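Local coordinates for protein ACDH-11, isoform b (PDB 4Y9J), which belongs to the acyl-CoA dehydrogenase family and binds flavin-adenine dinucleotide and UCC in adjoining pockets of a four-chain assembly, at residues G140-P145 and T280-P284; L217-K221 and L233-R237; F223-D228 and L283-L288. All blocks are in the same frame, centred on the assembly; numbering follows the deposited sequence.

Contact 1: residues G140-P145 and T280-P284. With UCC (S-{(3S,5R,9R)-1-[(2R,3S,4R,5R)-5-(6-amino-9H-purin-9-yl)-4-hydroxy-3-(phosphonooxy)tetrahydrofuran-2-yl]-3,5,9-trihydroxy-8,8-dimethyl-3,5-dioxido-10,14-dioxo-2,4,6-trioxa-11,15-diaza-3lambda~5~,5lambda~5~-diphosphaheptadecan-17-yl} undecanethioate), chain F.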
loop_
_atom_site.group_PDB
_atom_site.type_symbol
_atom_site.label_atom_id
_atom_site.label_comp_id
_atom_site.label_asym_id
_atom_site.label_seq_id
_atom_site.Cartn_x
_atom_site.Cartn_y
_atom_site.Cartn_z
ATOM N N GLY B 140 -15.214 -15.813 -4.210
ATOM C CA GLY B 140 -14.627 -14.598 -3.650
ATOM C C GLY B 140 -15.438 -14.074 -2.481
ATOM O O GLY B 140 -15.572 -12.893 -2.311
ATOM N N LEU B 141 -16.020 -14.984 -1.708
ATOM C CA LEU B 141 -16.894 -14.689 -0.614
ATOM C C LEU B 141 -18.234 -14.037 -0.903
ATOM O O LEU B 141 -18.954 -13.595 0.005
ATOM C CB LEU B 141 -16.116 -13.936 0.517
ATOM C CG LEU B 141 -15.764 -14.774 1.704
ATOM C CD1 LEU B 141 -17.028 -15.238 2.443
ATOM C CD2 LEU B 141 -14.866 -15.938 1.364
ATOM N N VAL B 142 -18.609 -13.987 -2.170
ATOM C CA VAL B 142 -19.983 -13.668 -2.543
ATOM C C VAL B 142 -20.980 -14.693 -1.981
ATOM O O VAL B 142 -22.148 -14.338 -1.777
ATOM C CB VAL B 142 -20.093 -13.352 -4.056
ATOM C CG1 VAL B 142 -21.578 -13.147 -4.456
ATOM C CG2 VAL B 142 -19.341 -12.051 -4.316
ATOM N N SER B 143 -20.485 -15.869 -1.604
ATOM C CA SER B 143 -21.217 -16.784 -0.818
ATOM C C SER B 143 -21.834 -16.189 0.416
ATOM O O SER B 143 -22.863 -16.672 0.854
ATOM C CB SER B 143 -20.288 -17.945 -0.413
ATOM O OG SER B 143 -19.039 -17.375 0.070
ATOM N N CYS B 144 -21.186 -15.225 1.078
ATOM C CA CYS B 144 -21.740 -14.650 2.295
ATOM C C CYS B 144 -23.029 -13.842 2.074
ATOM O O CYS B 144 -24.085 -14.203 2.625
ATOM C CB CYS B 144 -20.649 -13.888 3.045
ATOM S SG CYS B 144 -21.222 -12.721 4.244
ATOM N N PRO B 145 -23.023 -12.851 1.190
ATOM C CA PRO B 145 -24.295 -12.220 0.922
ATOM C C PRO B 145 -25.318 -13.173 0.296
ATOM O O PRO B 145 -26.499 -12.962 0.523
ATOM C CB PRO B 145 -23.961 -11.070 -0.009
ATOM C CG PRO B 145 -22.594 -11.385 -0.514
ATOM C CD PRO B 145 -21.910 -12.098 0.585
ATOM N N THR B 280 -11.765 -13.933 4.415
ATOM C CA THR B 280 -12.888 -13.180 3.884
ATOM C C THR B 280 -12.526 -11.740 3.495
ATOM O O THR B 280 -13.380 -10.816 3.506
ATOM C CB THR B 280 -14.183 -13.226 4.781
ATOM O OG1 THR B 280 -14.042 -12.378 5.919
ATOM C CG2 THR B 280 -14.522 -14.700 5.305
ATOM N N LYS B 281 -11.268 -11.522 3.144
ATOM C CA LYS B 281 -10.792 -10.193 2.841
ATOM C C LYS B 281 -11.532 -9.550 1.612
ATOM O O LYS B 281 -11.552 -8.337 1.493
ATOM C CB LYS B 281 -9.231 -10.200 2.565
ATOM C CG LYS B 281 -8.380 -10.540 3.772
ATOM C CD LYS B 281 -6.859 -10.356 3.451
ATOM C CE LYS B 281 -5.963 -10.505 4.671
ATOM N NZ LYS B 281 -6.201 -9.360 5.566
ATOM N N GLN B 282 -12.079 -10.380 0.760
ATOM C CA GLN B 282 -12.871 -9.979 -0.376
ATOM C C GLN B 282 -14.125 -9.230 0.040
ATOM O O GLN B 282 -14.607 -8.347 -0.698
ATOM C CB GLN B 282 -13.315 -11.189 -1.245
ATOM C CG GLN B 282 -12.270 -12.276 -1.520
ATOM C CD GLN B 282 -12.207 -13.344 -0.423
ATOM O OE1 GLN B 282 -12.546 -13.127 0.734
ATOM N NE2 GLN B 282 -11.771 -14.477 -0.805
ATOM N N LEU B 283 -14.669 -9.641 1.176
ATOM C CA LEU B 283 -15.976 -9.205 1.677
ATOM C C LEU B 283 -15.884 -7.890 2.469
ATOM O O LEU B 283 -15.097 -7.802 3.408
ATOM C CB LEU B 283 -16.499 -10.346 2.567
ATOM C CG LEU B 283 -17.707 -10.068 3.407
ATOM C CD1 LEU B 283 -18.937 -10.066 2.534
ATOM C CD2 LEU B 283 -17.860 -11.219 4.402
ATOM N N PRO B 284 -16.728 -6.891 2.169
ATOM C CA PRO B 284 -16.592 -5.715 3.025
ATOM C C PRO B 284 -17.344 -5.907 4.331
ATOM O O PRO B 284 -18.557 -6.131 4.289
ATOM C CB PRO B 284 -17.243 -4.624 2.223
ATOM C CG PRO B 284 -18.029 -5.323 1.180
ATOM C CD PRO B 284 -17.480 -6.634 0.948
HETATM O OA1 UCC F . -22.242 -14.175 11.827
HETATM C CA1 UCC F . -23.127 -13.583 11.096
HETATM C CA2 UCC F . -23.070 -13.261 9.598
HETATM C CA3 UCC F . -22.069 -13.953 8.727
HETATM C CA4 UCC F . -22.683 -14.366 7.347
HETATM C CA5 UCC F . -22.780 -15.896 7.270
HETATM C CA6 UCC F . -22.361 -16.403 5.934
HETATM C CA7 UCC F . -22.456 -17.918 5.851
HETATM C CA8 UCC F . -22.171 -18.041 4.408
HETATM C CA9 UCC F . -21.233 -19.009 3.925
HETATM C C10 UCC F . -20.036 -18.431 3.316
HETATM C C11 UCC F . -18.946 -18.946 4.245
HETATM S S UCC F . -24.580 -12.960 11.643
HETATM C CP1 UCC F . -24.695 -13.236 13.451
HETATM C CP2 UCC F . -24.695 -14.671 13.880
HETATM N NP1 UCC F . -25.076 -14.837 15.298
HETATM C CP3 UCC F . -25.395 -16.066 15.707
HETATM O OP1 UCC F . -25.275 -17.080 15.019
HETATM C CP4 UCC F . -26.005 -16.187 17.088
HETATM C CP5 UCC F . -25.233 -17.244 17.891
HETATM N NP2 UCC F . -26.029 -17.394 19.102
HETATM C CP6 UCC F . -27.103 -18.175 19.208
HETATM O OP2 UCC F . -27.472 -18.938 18.325
HETATM C CP8 UCC F . -27.775 -18.144 20.566
HETATM O OP3 UCC F . -28.079 -19.515 20.967
HETATM C CPB UCC F . -29.131 -17.483 20.632
HETATM C CP7 UCC F . -30.158 -17.766 19.525
HETATM C CP9 UCC F . -28.775 -16.051 20.037
HETATM C CPA UCC F . -29.507 -16.937 22.028
HETATM O O7 UCC F . -30.792 -16.270 21.958
HETATM P P2 UCC F . -31.673 -16.069 23.303
HETATM O O21 UCC F . -32.940 -15.292 22.983
HETATM O O22 UCC F . -30.682 -15.687 24.410
HETATM O O6 UCC F . -32.019 -17.627 23.622
HETATM P P1 UCC F . -33.439 -18.345 23.672
HETATM O O11 UCC F . -34.370 -17.747 24.717
HETATM O O12 UCC F . -33.065 -19.794 23.765
HETATM O "O5'" UCC F . -33.987 -18.001 22.134
HETATM C "C5'" UCC F . -35.198 -17.227 21.952
HETATM C "C4'" UCC F . -36.203 -17.951 21.034
HETATM C "C3'" UCC F . -36.625 -19.295 21.619
HETATM O "O3'" UCC F . -37.944 -19.483 21.170
HETATM P P3 UCC F . -39.173 -19.541 22.160
HETATM O O33 UCC F . -40.342 -19.640 21.206
HETATM O O32 UCC F . -39.199 -18.178 22.812
HETATM O O31 UCC F . -38.873 -20.765 23.062
HETATM C "C2'" UCC F . -35.727 -20.339 20.969
HETATM O "O2'" UCC F . -36.331 -21.613 20.751
HETATM O "O4'" UCC F . -35.581 -18.243 19.765
HETATM C "C1'" UCC F . -35.554 -19.656 19.607
HETATM N N9 UCC F . -34.369 -20.060 18.836
HETATM C C4 UCC F . -34.463 -20.814 17.746
HETATM N N3 UCC F . -35.477 -21.332 17.013
HETATM C C8 UCC F . -33.076 -19.804 19.145
HETATM N N7 UCC F . -32.292 -20.366 18.206
HETATM C C5 UCC F . -33.081 -20.996 17.306
HETATM C C6 UCC F . -32.888 -21.743 16.035
HETATM N N6 UCC F . -31.629 -21.944 15.571
HETATM N N1 UCC F . -33.998 -22.265 15.420
HETATM C C2 UCC F . -35.239 -22.058 15.906
#
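Leu-141 and Leu-283 meet at the middle of this buried joint, CB to CB at 4.2 Å. Leu-283, in the t, p conformation, spreads its methyls toward Cys-144 and Pro-145 in helix 143-158: CD2 lies 3.7 Å from Cys-144 SG and CD1 4.1 Å from Pro-145 CD. Leu-141 sits between rotamer wells at chi1 -104°, with a positive phi, and its CG packs 3.8 Å from Thr-280 CB. Gly-140 also has positive phi, which glycine accepts readily, and its O lies 3.0 Å from Gln-282 CB, a tight van der Waals approach of backbone to side chain; no hydrogen bond crosses the contact. A type I turn from Thr-280 to Leu-283, closed by Leu-283 N to Thr-280 O at 2.9 Å, turns Gln-282 and Leu-283 toward 140-145. Gln-282 folds back (m, p): its NE2 bonds Asp-438, while OE1, 3.7 Å from Leu-141 CB, is buried without a partner. The t rotamer of Cys-144 puts SG between Leu-283 and the UCC acyl chain, 3.8 Å from UCC CA4. The contact thus joins the N-terminal helical part to the loop entering strand 285-298, with helix 96-107 packing on Val-142 and Leu-283, and helices 44-74 and 432-439 against Gln-282.

Contact 2: residues L217-K221 and L233-R237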
loop_
_atom_site.group_PDB
_atom_site.type_symbol
_atom_site.label_atom_id
_atom_site.label_comp_id
_atom_site.label_asym_id
_atom_site.label_seq_id
_atom_site.Cartn_x
_atom_site.Cartn_y
_atom_site.Cartn_z
ATOM N N LEU B 217 -33.569 3.855 14.421
ATOM C CA LEU B 217 -32.639 3.035 15.184
ATOM C C LEU B 217 -31.379 3.808 15.599
ATOM O O LEU B 217 -30.782 4.544 14.796
ATOM C CB LEU B 217 -32.205 1.769 14.411
ATOM C CG LEU B 217 -33.308 0.870 13.880
ATOM C CD1 LEU B 217 -32.773 -0.370 13.194
ATOM C CD2 LEU B 217 -34.351 0.521 14.976
ATOM N N HIS B 218 -30.941 3.496 16.824
ATOM C CA HIS B 218 -29.772 4.096 17.462
ATOM C C HIS B 218 -28.967 2.993 18.123
ATOM O O HIS B 218 -29.447 2.348 19.094
ATOM C CB HIS B 218 -30.213 5.168 18.482
ATOM C CG HIS B 218 -30.816 6.382 17.848
ATOM N ND1 HIS B 218 -32.174 6.500 17.591
ATOM C CD2 HIS B 218 -30.260 7.537 17.443
ATOM C CE1 HIS B 218 -32.413 7.652 17.011
ATOM N NE2 HIS B 218 -31.272 8.303 16.912
ATOM N N GLY B 219 -27.800 2.745 17.609
ATOM C CA GLY B 219 -26.956 1.640 18.100
ATOM C C GLY B 219 -25.662 1.524 17.374
ATOM O O GLY B 219 -25.383 2.335 16.422
ATOM N N TYR B 220 -24.863 0.519 17.761
ATOM C CA TYR B 220 -23.593 0.281 17.158
ATOM C C TYR B 220 -23.509 -1.179 16.706
ATOM O O TYR B 220 -23.598 -2.070 17.568
ATOM C CB TYR B 220 -22.462 0.598 18.134
ATOM C CG TYR B 220 -21.097 0.728 17.471
ATOM C CD1 TYR B 220 -20.335 -0.365 17.069
ATOM C CD2 TYR B 220 -20.539 1.968 17.335
ATOM C CE1 TYR B 220 -19.077 -0.194 16.500
ATOM C CE2 TYR B 220 -19.325 2.149 16.711
ATOM C CZ TYR B 220 -18.573 1.094 16.328
ATOM O OH TYR B 220 -17.368 1.357 15.710
ATOM N N LYS B 221 -23.410 -1.443 15.408
ATOM C CA LYS B 221 -23.325 -2.809 14.912
ATOM C C LYS B 221 -21.844 -3.131 14.712
ATOM O O LYS B 221 -21.133 -2.490 13.950
ATOM C CB LYS B 221 -24.139 -2.947 13.651
ATOM C CG LYS B 221 -25.595 -2.658 13.889
ATOM C CD LYS B 221 -26.232 -3.656 14.898
ATOM C CE LYS B 221 -27.655 -3.287 15.226
ATOM N NZ LYS B 221 -28.302 -4.392 15.988
ATOM N N LEU B 233 -31.648 -7.100 7.835
ATOM C CA LEU B 233 -32.439 -7.443 8.999
ATOM C C LEU B 233 -31.600 -7.170 10.210
ATOM O O LEU B 233 -30.412 -7.530 10.224
ATOM C CB LEU B 233 -32.828 -8.897 8.918
ATOM C CG LEU B 233 -33.868 -9.220 7.783
ATOM C CD1 LEU B 233 -34.186 -10.698 7.726
ATOM C CD2 LEU B 233 -35.156 -8.577 8.153
ATOM N N THR B 234 -32.217 -6.599 11.246
ATOM C CA THR B 234 -31.507 -6.367 12.490
ATOM C C THR B 234 -32.430 -6.407 13.687
ATOM O O THR B 234 -33.642 -6.465 13.525
ATOM C CB THR B 234 -30.758 -4.990 12.422
ATOM O OG1 THR B 234 -29.823 -4.847 13.514
ATOM C CG2 THR B 234 -31.698 -3.874 12.365
ATOM N N LEU B 235 -31.845 -6.476 14.887
ATOM C CA LEU B 235 -32.592 -6.532 16.150
ATOM C C LEU B 235 -32.344 -5.249 16.857
ATOM O O LEU B 235 -31.229 -4.742 16.749
ATOM C CB LEU B 235 -32.014 -7.628 17.015
ATOM C CG LEU B 235 -32.173 -9.016 16.406
ATOM C CD1 LEU B 235 -31.464 -10.024 17.319
ATOM C CD2 LEU B 235 -33.644 -9.428 16.218
ATOM N N ALA B 236 -33.342 -4.766 17.583
ATOM C CA ALA B 236 -33.254 -3.600 18.439
ATOM C C ALA B 236 -34.282 -3.655 19.548
ATOM O O ALA B 236 -35.236 -4.421 19.467
ATOM C CB ALA B 236 -33.481 -2.338 17.609
ATOM N N ARG B 237 -34.093 -2.816 20.564
ATOM C CA ARG B 237 -35.002 -2.683 21.683
ATOM C C ARG B 237 -35.895 -1.494 21.550
ATOM O O ARG B 237 -35.432 -0.356 21.473
ATOM C CB ARG B 237 -34.211 -2.513 22.962
ATOM C CG ARG B 237 -33.268 -3.664 23.245
ATOM C CD ARG B 237 -32.604 -3.562 24.621
ATOM N NE ARG B 237 -31.566 -4.563 24.655
ATOM C CZ ARG B 237 -31.737 -5.848 24.943
ATOM N NH1 ARG B 237 -32.946 -6.313 25.350
ATOM N NH2 ARG B 237 -30.691 -6.665 24.831
#
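This is a packing contact inside the beta domain of the acyl-CoA dehydrogenase fold, between two strands of one curled sheet that are not paired with each other. Their short axes pass 8.2 Å apart at 110°, and the nearest CA atoms, those of Leu-217 and Ala-236, are still 7.4 Å apart, so the two backbones do not bond to each other, and long side chains of 217-221 span the gap. Leu-217 reaches over with both methyls, CD1 lying 3.8 Å from Thr-234 CG2 and CD2 4.0 Å from Ala-236 CB. Lys-221 enters the same interior from the other end of its segment. Its chain bends at chi1 and chi2 (both m) and then runs extended, bringing NZ to 2.9 Å from Thr-234 OG1 and 3.0 Å from Leu-235 O, a hydrogen bond to each. The buried ammonium also forms a salt bridge with Glu-192 and a hydrogen bond to Trp-189 O, to which Thr-234 OG1 is also hydrogen-bonded; a charge in this interior is therefore well matched. Leu-235 points its side chain away and contributes its carbonyl. Strand 206-209 pairs with both strands and places Ala-207 against Leu-217 and Ala-236, strand 285-298 pairs with 214-225, and strand 252-258 runs beside 231-238, its Phe-255 and Leu-257 packing on Ala-236 and Thr-234.

Contact 3: residues F223-D228 and L283-L288. With FAD (flavin-adenine dinucleotide), chain E.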
loop_
_atom_site.group_PDB
_atom_site.type_symbol
_atom_site.label_atom_id
_atom_site.label_comp_id
_atom_site.label_asym_id
_atom_site.label_seq_id
_atom_site.Cartn_x
_atom_site.Cartn_y
_atom_site.Cartn_z
ATOM N N PHE B 223 -20.121 -6.057 13.809
ATOM C CA PHE B 223 -19.739 -6.751 12.584
ATOM C C PHE B 223 -20.938 -6.666 11.655
ATOM O O PHE B 223 -21.989 -7.244 11.989
ATOM C CB PHE B 223 -19.435 -8.263 12.723
ATOM C CG PHE B 223 -18.098 -8.579 13.380
ATOM C CD1 PHE B 223 -17.892 -8.347 14.741
ATOM C CD2 PHE B 223 -17.019 -9.015 12.621
ATOM C CE1 PHE B 223 -16.618 -8.628 15.320
ATOM C CE2 PHE B 223 -15.773 -9.270 13.208
ATOM C CZ PHE B 223 -15.593 -9.065 14.543
ATOM N N SER B 224 -20.747 -6.017 10.501
ATOM C CA SER B 224 -21.820 -5.954 9.458
ATOM C C SER B 224 -21.220 -6.261 8.110
ATOM O O SER B 224 -20.607 -5.387 7.481
ATOM C CB SER B 224 -22.405 -4.536 9.449
ATOM O OG SER B 224 -23.061 -4.277 10.632
ATOM N N SER B 225 -21.311 -7.505 7.702
ATOM C CA SER B 225 -20.805 -7.965 6.445
ATOM C C SER B 225 -21.704 -7.624 5.251
ATOM O O SER B 225 -22.902 -7.501 5.378
ATOM C CB SER B 225 -20.565 -9.472 6.513
ATOM O OG SER B 225 -19.485 -9.769 7.363
ATOM N N ALA B 226 -21.063 -7.416 4.091
ATOM C CA ALA B 226 -21.735 -7.091 2.824
ATOM C C ALA B 226 -22.518 -5.823 2.964
ATOM O O ALA B 226 -23.722 -5.756 2.648
ATOM C CB ALA B 226 -22.623 -8.242 2.362
ATOM N N VAL B 227 -21.844 -4.761 3.439
ATOM C CA VAL B 227 -22.475 -3.431 3.498
ATOM C C VAL B 227 -22.739 -2.757 2.128
ATOM O O VAL B 227 -23.321 -1.699 2.078
ATOM C CB VAL B 227 -21.684 -2.445 4.429
ATOM C CG1 VAL B 227 -21.952 -2.724 5.871
ATOM C CG2 VAL B 227 -20.231 -2.463 4.170
ATOM N N ASP B 228 -22.326 -3.401 1.048
ATOM C CA ASP B 228 -22.774 -3.089 -0.282
ATOM C C ASP B 228 -24.243 -3.656 -0.569
ATOM O O ASP B 228 -24.755 -3.441 -1.687
ATOM C CB ASP B 228 -21.850 -3.706 -1.299
ATOM C CG ASP B 228 -21.778 -5.200 -1.156
ATOM O OD1 ASP B 228 -21.416 -5.729 -0.064
ATOM O OD2 ASP B 228 -22.065 -5.904 -2.133
ATOM N N LEU B 283 -14.669 -9.641 1.176
ATOM C CA LEU B 283 -15.976 -9.205 1.677
ATOM C C LEU B 283 -15.884 -7.890 2.469
ATOM O O LEU B 283 -15.097 -7.802 3.408
ATOM C CB LEU B 283 -16.499 -10.346 2.567
ATOM C CG LEU B 283 -17.707 -10.068 3.407
ATOM C CD1 LEU B 283 -18.937 -10.066 2.534
ATOM C CD2 LEU B 283 -17.860 -11.219 4.402
ATOM N N PRO B 284 -16.728 -6.891 2.169
ATOM C CA PRO B 284 -16.592 -5.715 3.025
ATOM C C PRO B 284 -17.344 -5.907 4.331
ATOM O O PRO B 284 -18.557 -6.131 4.289
ATOM C CB PRO B 284 -17.243 -4.624 2.223
ATOM C CG PRO B 284 -18.029 -5.323 1.180
ATOM C CD PRO B 284 -17.480 -6.634 0.948
ATOM N N THR B 285 -16.654 -5.933 5.426
ATOM C CA THR B 285 -17.304 -6.063 6.737
ATOM C C THR B 285 -16.986 -4.807 7.498
ATOM O O THR B 285 -15.823 -4.461 7.726
ATOM C CB THR B 285 -16.826 -7.339 7.486
ATOM O OG1 THR B 285 -17.092 -8.529 6.721
ATOM C CG2 THR B 285 -17.408 -7.425 8.884
ATOM N N ALA B 286 -18.022 -4.100 7.941
ATOM C CA ALA B 286 -17.870 -2.821 8.621
ATOM C C ALA B 286 -18.364 -2.826 10.021
ATOM O O ALA B 286 -19.148 -3.709 10.452
ATOM C CB ALA B 286 -18.658 -1.753 7.820
ATOM N N GLU B 287 -17.970 -1.815 10.764
ATOM C CA GLU B 287 -18.677 -1.414 11.963
ATOM C C GLU B 287 -19.596 -0.250 11.588
ATOM O O GLU B 287 -19.153 0.708 10.932
ATOM C CB GLU B 287 -17.723 -0.943 13.049
ATOM C CG GLU B 287 -16.695 -2.011 13.422
ATOM C CD GLU B 287 -15.576 -1.547 14.334
ATOM O OE1 GLU B 287 -15.701 -0.464 14.991
ATOM O OE2 GLU B 287 -14.573 -2.327 14.364
ATOM N N LEU B 288 -20.814 -0.312 12.052
ATOM C CA LEU B 288 -21.863 0.683 11.734
ATOM C C LEU B 288 -22.328 1.413 12.938
ATOM O O LEU B 288 -22.774 0.799 13.934
ATOM C CB LEU B 288 -23.069 0.044 11.006
ATOM C CG LEU B 288 -22.753 -0.762 9.744
ATOM C CD1 LEU B 288 -24.088 -1.333 9.261
ATOM C CD2 LEU B 288 -22.031 0.005 8.708
HETATM P PA FAD E . -18.052 -14.398 21.942
HETATM O O1A FAD E . -19.443 -14.967 22.219
HETATM O O2A FAD E . -17.588 -13.200 22.788
HETATM O O5B FAD E . -16.930 -15.510 22.280
HETATM C C5B FAD E . -16.991 -16.770 21.621
HETATM C C4B FAD E . -16.415 -17.792 22.561
HETATM O O4B FAD E . -17.252 -17.744 23.737
HETATM C C3B FAD E . -16.406 -19.184 22.017
HETATM O O3B FAD E . -15.465 -20.059 22.745
HETATM C C2B FAD E . -17.779 -19.629 22.484
HETATM O O2B FAD E . -17.897 -21.061 22.502
HETATM C C1B FAD E . -17.815 -19.027 23.909
HETATM N N9A FAD E . -19.186 -18.984 24.453
HETATM C C8A FAD E . -20.161 -18.070 24.151
HETATM N N7A FAD E . -21.315 -18.398 24.803
HETATM C C5A FAD E . -21.061 -19.504 25.569
HETATM C C6A FAD E . -21.831 -20.343 26.492
HETATM N N6A FAD E . -23.129 -20.036 26.770
HETATM N N1A FAD E . -21.185 -21.398 27.048
HETATM C C2A FAD E . -19.915 -21.702 26.754
HETATM N N3A FAD E . -19.151 -20.983 25.932
HETATM C C4A FAD E . -19.670 -19.890 25.327
HETATM N N1 FAD E . -22.273 -10.824 12.899
HETATM C C2 FAD E . -23.351 -10.185 12.353
HETATM O O2 FAD E . -24.374 -10.065 13.077
HETATM N N3 FAD E . -23.425 -9.803 11.123
HETATM C C4 FAD E . -22.464 -9.892 10.234
HETATM O O4 FAD E . -22.590 -9.486 9.101
HETATM C C4X FAD E . -21.216 -10.564 10.747
HETATM N N5 FAD E . -20.097 -10.575 9.896
HETATM C C5X FAD E . -18.977 -11.211 10.500
HETATM C C6 FAD E . -17.839 -11.305 9.645
HETATM C C7 FAD E . -16.669 -11.960 10.157
HETATM C C7M FAD E . -15.527 -12.063 9.197
HETATM C C8 FAD E . -16.668 -12.413 11.532
HETATM C C8M FAD E . -15.407 -13.086 12.099
HETATM C C9 FAD E . -17.771 -12.322 12.374
HETATM C C9A FAD E . -18.957 -11.684 11.881
HETATM N N10 FAD E . -20.038 -11.546 12.708
HETATM C C10 FAD E . -21.186 -10.940 12.141
HETATM C "C1'" FAD E . -19.994 -11.912 14.078
HETATM C "C2'" FAD E . -20.124 -13.383 14.494
HETATM O "O2'" FAD E . -21.455 -13.853 14.421
HETATM C "C3'" FAD E . -19.606 -13.518 15.923
HETATM O "O3'" FAD E . -18.232 -13.234 15.836
HETATM C "C4'" FAD E . -19.878 -14.903 16.480
HETATM O "O4'" FAD E . -21.278 -15.170 16.571
HETATM C "C5'" FAD E . -19.196 -15.088 17.841
HETATM O "O5'" FAD E . -19.698 -14.065 18.796
HETATM P P FAD E . -18.573 -13.047 19.473
HETATM O O1P FAD E . -17.707 -12.553 18.384
HETATM O O2P FAD E . -19.325 -12.096 20.371
HETATM O O3P FAD E . -17.727 -14.082 20.417
#
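Val-227 forms the apolar centre: its CG1 lies 3.9 Å from both Ala-286 CB and Leu-288 CD2, and its CG2 4.2 Å from Pro-284 CB. A smaller apolar touch, Ala-226 CB to Leu-283 CD1 at 4.1 Å, lies toward helix 143-158. Around this the backbones pair as antiparallel strands. Ser-224 and Ala-286 make a hydrogen-bonded pair, with Ser-224 N to Ala-286 O at 2.8 Å and Ala-286 N to Ser-224 O at 2.9 Å. Ser-225 and Thr-285 follow as a non-hydrogen-bonded pair, their CA atoms just 4.0 Å apart, and Ala-226 N to Pro-284 O at 2.8 Å holds the chain as it leaves the strand. That close pair carries the polar edge. Thr-285 OG1 donates to Ser-225 OG at 2.8 Å and is itself bonded to Lys-277, while Ser-225 OG donates to FAD N5 at 2.7 Å. Ser-225 N also binds FAD O4 at 2.7 Å, so one serine grips the flavin ring twice, and the Thr-285 methyl CG2 approaches FAD C6 at 4.0 Å. Together they form part of the flavin site in the beta domain. Strand 269-274 packs Met-271 on Val-227 and Leu-288, and Leu-274 on Ala-286, while helix 143-158 sets Cys-144 beside Ser-225 and Leu-283.

Overall arrangement
From the N terminus the chain first passes 140-145, leading into helix 143-158, then enters the beta domain and returns at 280-284, where contact 1 closes a loop with 134 residues between its ends. Contact 2 is nested within that loop, a short excursion from 217-221 to 233-237. Contact 3 starts at 223-228, inside contact 2's loop, and ends at 283-288, so these two cross. Contacts 1 and 3 share Leu-283 and Pro-284 and touch through Cys-144 and Pro-145 against Ser-225 and Ala-226, joining helix 143-158 to the end of strand 214-225. Contacts 2 and 3 continue one another along that strand, linked by Tyr-220 to Glu-287, whereas contacts 1 and 2 stay about 11 Å apart at their nearest atoms.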